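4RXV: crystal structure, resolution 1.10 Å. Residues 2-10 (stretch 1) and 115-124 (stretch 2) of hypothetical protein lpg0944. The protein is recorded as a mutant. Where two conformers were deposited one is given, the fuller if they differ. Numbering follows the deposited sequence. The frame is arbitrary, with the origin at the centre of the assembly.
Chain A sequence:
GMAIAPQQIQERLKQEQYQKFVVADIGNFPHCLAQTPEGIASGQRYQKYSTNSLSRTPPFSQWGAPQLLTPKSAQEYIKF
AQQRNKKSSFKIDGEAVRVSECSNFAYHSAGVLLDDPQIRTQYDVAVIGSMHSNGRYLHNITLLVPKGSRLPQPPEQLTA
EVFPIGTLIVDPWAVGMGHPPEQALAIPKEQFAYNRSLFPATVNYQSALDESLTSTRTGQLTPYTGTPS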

# COMPACT_ATOMS: atom_id res chain seq x y z
N MET A 2 -1.24 -25.40 -9.37
CA MET A 2 -0.49 -24.15 -9.26
C MET A 2 -0.94 -23.30 -8.07
O MET A 2 -2.10 -23.36 -7.65
CB MET A 2 -0.66 -23.32 -10.55
CG MET A 2 -0.06 -23.96 -11.79
SD MET A 2 -0.21 -22.90 -13.24
CE MET A 2 -1.98 -22.90 -13.48
N ALA A 3 -0.03 -22.51 -7.52
CA ALA A 3 -0.37 -21.50 -6.53
C ALA A 3 -0.92 -20.26 -7.21
O ALA A 3 -0.97 -20.17 -8.44
CB ALA A 3 0.86 -21.15 -5.75
N ILE A 4 -1.33 -19.27 -6.41
CA ILE A 4 -1.79 -18.01 -6.98
C ILE A 4 -0.63 -17.30 -7.68
O ILE A 4 0.50 -17.28 -7.20
CB ILE A 4 -2.42 -17.11 -5.88
CG1 ILE A 4 -3.10 -15.90 -6.53
CG2 ILE A 4 -1.40 -16.70 -4.81
CD1 ILE A 4 -3.94 -15.06 -5.59
N ALA A 5 -0.92 -16.78 -8.87
CA ALA A 5 0.07 -16.13 -9.72
C ALA A 5 0.13 -14.62 -9.48
O ALA A 5 -0.88 -14.03 -9.10
CB ALA A 5 -0.29 -16.37 -11.18
N PRO A 6 1.29 -14.00 -9.77
CA PRO A 6 1.37 -12.54 -9.69
C PRO A 6 0.22 -11.84 -10.42
O PRO A 6 -0.32 -10.85 -9.89
CB PRO A 6 2.74 -12.25 -10.29
CG PRO A 6 3.57 -13.46 -9.94
CD PRO A 6 2.59 -14.60 -10.09
N GLN A 7 -0.21 -12.32 -11.57
CA GLN A 7 -1.28 -11.65 -12.31
C GLN A 7 -2.57 -11.55 -11.49
O GLN A 7 -3.24 -10.52 -11.51
CB GLN A 7 -1.58 -12.37 -13.63
CG GLN A 7 -2.75 -11.77 -14.40
CD GLN A 7 -3.13 -12.57 -15.62
OE1 GLN A 7 -3.66 -13.67 -15.51
NE2 GLN A 7 -2.85 -12.02 -16.80
N GLN A 8 -2.95 -12.63 -10.80
CA GLN A 8 -4.17 -12.62 -10.00
C GLN A 8 -4.03 -11.75 -8.76
O GLN A 8 -5.00 -11.15 -8.33
CB GLN A 8 -4.62 -14.03 -9.61
CG GLN A 8 -5.49 -14.74 -10.67
CD GLN A 8 -4.79 -14.88 -11.99
OE1 GLN A 8 -3.79 -15.59 -12.11
NE2 GLN A 8 -5.31 -14.20 -13.00
N ILE A 9 -2.83 -11.68 -8.19
CA ILE A 9 -2.59 -10.80 -7.05
C ILE A 9 -2.73 -9.35 -7.52
O ILE A 9 -3.40 -8.51 -6.87
CB ILE A 9 -1.21 -11.06 -6.42
CG1 ILE A 9 -1.12 -12.50 -5.92
CG2 ILE A 9 -0.96 -10.06 -5.29
CD1 ILE A 9 0.24 -12.88 -5.41
N GLN A 10 -2.13 -9.04 -8.66
CA GLN A 10 -2.23 -7.70 -9.21
C GLN A 10 -3.67 -7.33 -9.51
O GLN A 10 -4.12 -6.22 -9.24
CB GLN A 10 -1.36 -7.58 -10.45
CG GLN A 10 -1.35 -6.21 -11.09
CD GLN A 10 -0.37 -6.16 -12.22
OE1 GLN A 10 0.80 -5.79 -12.06
NE2 GLN A 10 -0.80 -6.62 -13.36
N ASP A 115 -5.55 -10.80 3.87
CA ASP A 115 -6.92 -11.29 3.92
C ASP A 115 -7.17 -12.38 2.89
O ASP A 115 -8.25 -12.93 2.88
CB ASP A 115 -7.88 -10.13 3.67
CG ASP A 115 -9.31 -10.50 3.98
OD1 ASP A 115 -9.56 -10.92 5.12
OD2 ASP A 115 -10.16 -10.37 3.08
N ASP A 116 -6.20 -12.66 2.02
CA ASP A 116 -6.37 -13.62 0.94
C ASP A 116 -5.80 -14.99 1.30
O ASP A 116 -4.62 -15.13 1.56
CB ASP A 116 -5.68 -13.09 -0.32
CG ASP A 116 -5.96 -13.92 -1.55
OD1 ASP A 116 -5.56 -15.10 -1.56
OD2 ASP A 116 -6.55 -13.39 -2.51
N PRO A 117 -6.64 -16.04 1.28
CA PRO A 117 -6.14 -17.35 1.73
C PRO A 117 -5.10 -17.99 0.81
O PRO A 117 -4.24 -18.72 1.27
CB PRO A 117 -7.41 -18.21 1.78
CG PRO A 117 -8.34 -17.54 0.84
CD PRO A 117 -8.06 -16.08 0.92
N GLN A 118 -5.16 -17.69 -0.48
CA GLN A 118 -4.20 -18.28 -1.41
C GLN A 118 -2.86 -17.55 -1.35
O GLN A 118 -1.81 -18.12 -1.63
CB GLN A 118 -4.76 -18.28 -2.83
CG GLN A 118 -5.99 -19.15 -2.98
CD GLN A 118 -6.59 -19.05 -4.37
OE1 GLN A 118 -6.29 -18.13 -5.12
NE2 GLN A 118 -7.42 -20.02 -4.71
N ILE A 119 -2.88 -16.29 -0.95
CA ILE A 119 -1.64 -15.58 -0.66
C ILE A 119 -0.99 -16.19 0.59
O ILE A 119 0.22 -16.37 0.63
CB ILE A 119 -1.85 -14.09 -0.51
CG1 ILE A 119 -2.36 -13.55 -1.85
CG2 ILE A 119 -0.54 -13.41 -0.02
CD1 ILE A 119 -1.46 -12.52 -2.47
N ARG A 120 -1.79 -16.50 1.60
CA ARG A 120 -1.27 -17.05 2.87
C ARG A 120 -0.35 -18.25 2.66
O ARG A 120 0.60 -18.46 3.41
CB ARG A 120 -2.39 -17.55 3.79
CG ARG A 120 -3.23 -16.53 4.45
CD ARG A 120 -2.56 -15.88 5.67
NE ARG A 120 -3.48 -14.86 6.17
CZ ARG A 120 -4.23 -14.98 7.24
NH1 ARG A 120 -4.16 -16.02 8.04
NH2 ARG A 120 -5.05 -14.00 7.54
N THR A 121 -0.67 -19.10 1.69
CA THR A 121 0.11 -20.33 1.54
C THR A 121 1.27 -20.23 0.56
O THR A 121 2.09 -21.14 0.47
CB THR A 121 -0.79 -21.50 1.12
OG1 THR A 121 -1.33 -21.23 -0.17
CG2 THR A 121 -1.92 -21.70 2.11
N GLN A 122 1.34 -19.13 -0.18
CA GLN A 122 2.38 -18.92 -1.17
C GLN A 122 3.42 -17.87 -0.77
O GLN A 122 4.60 -18.01 -1.12
CB GLN A 122 1.73 -18.55 -2.51
CG GLN A 122 2.67 -18.30 -3.69
CD GLN A 122 3.40 -19.53 -4.19
OE1 GLN A 122 3.42 -20.58 -3.55
NE2 GLN A 122 3.99 -19.41 -5.37
N TYR A 123 3.00 -16.83 -0.04
CA TYR A 123 3.86 -15.73 0.31
C TYR A 123 3.72 -15.38 1.77
O TYR A 123 2.65 -15.52 2.34
CB TYR A 123 3.50 -14.48 -0.51
CG TYR A 123 3.80 -14.56 -1.99
CD1 TYR A 123 5.08 -14.39 -2.46
CD2 TYR A 123 2.80 -14.79 -2.92
CE1 TYR A 123 5.36 -14.46 -3.82
CE2 TYR A 123 3.08 -14.87 -4.27
CZ TYR A 123 4.36 -14.71 -4.71
OH TYR A 123 4.60 -14.80 -6.06
N ASP A 124 4.81 -14.87 2.34
CA ASP A 124 4.75 -14.10 3.57
C ASP A 124 4.63 -12.62 3.19
O ASP A 124 4.97 -12.22 2.07
CB ASP A 124 6.00 -14.33 4.42
CG ASP A 124 6.17 -15.77 4.85
OD1 ASP A 124 5.21 -16.35 5.38
OD2 ASP A 124 7.30 -16.32 4.71
O HOH W 1 3.33 -17.13 -7.10
O HOH W 2 -1.51 -20.03 -3.54

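No direct hydrogen bond crosses between the two stretches; the contact rests on apolar packing and two bridging waters, and it buries 369 Å² in all. Ile4 has the largest share, 98 Å². Its CA-to-CB bond points toward stretch 2, and with chi1 and chi2 both t the side chain extends over the helical turns there. Ile4 CG2 lies 3.5 Å from Gln118 O, while Ile4 CD1 lies 4.3 Å from Ile119 CG1 and 3.9 Å from Gln118 OE1. A branched aliphatic chain suits this place because its separate methyls can meet backbone and side-chain surfaces at once.

The backbone of Ile4 is served by water. Water 2 accepts from Ile4 N (water O to Ile4 N, 3.0 Å) and donates to Gln118 O (2.7 Å). Water 1 donates to Ile4 O (2.8 Å), accepts from Gln122 NE2 (2.9 Å) and lies 2.9 Å from Tyr123 OH. Thus both polar main-chain atoms of Ile4 are linked to stretch 2 without direct pairing.

Ile9, covered over 46 Å², sits on the helix that Ala5 precedes as N-cap residue. Ile9 CD1 approaches Ile119 CD1 at 3.4 Å, a tight methyl contact, and Tyr123 CE2 at 3.7 Å, reaching the ring obliquely. The CA-to-CB bond of Ile119 points sideways, yet the end of its side chain comes nearer; chi2 of -119° lies between wells. Ile9, Ile119 and Tyr123 are all buried, as their largely apolar surfaces suit.

The CA-to-CB bond of Gln122, covered over 45 Å², points toward stretch 1; chi1 is t and chi2 is p. Gln122 CD lies 3.4 Å from Ala3 CB, and its amide nitrogen is the one that meets water 1, so a single side chain supplies both packing and a polar link.

Asp116 caps the weakly bonded helix that carries Gln118 and Ile119: Asp116 OD1 accepts from Ile119 N at 3.0 Å (153°) and, weakly, from Gln118 N at 2.8 Å (127°).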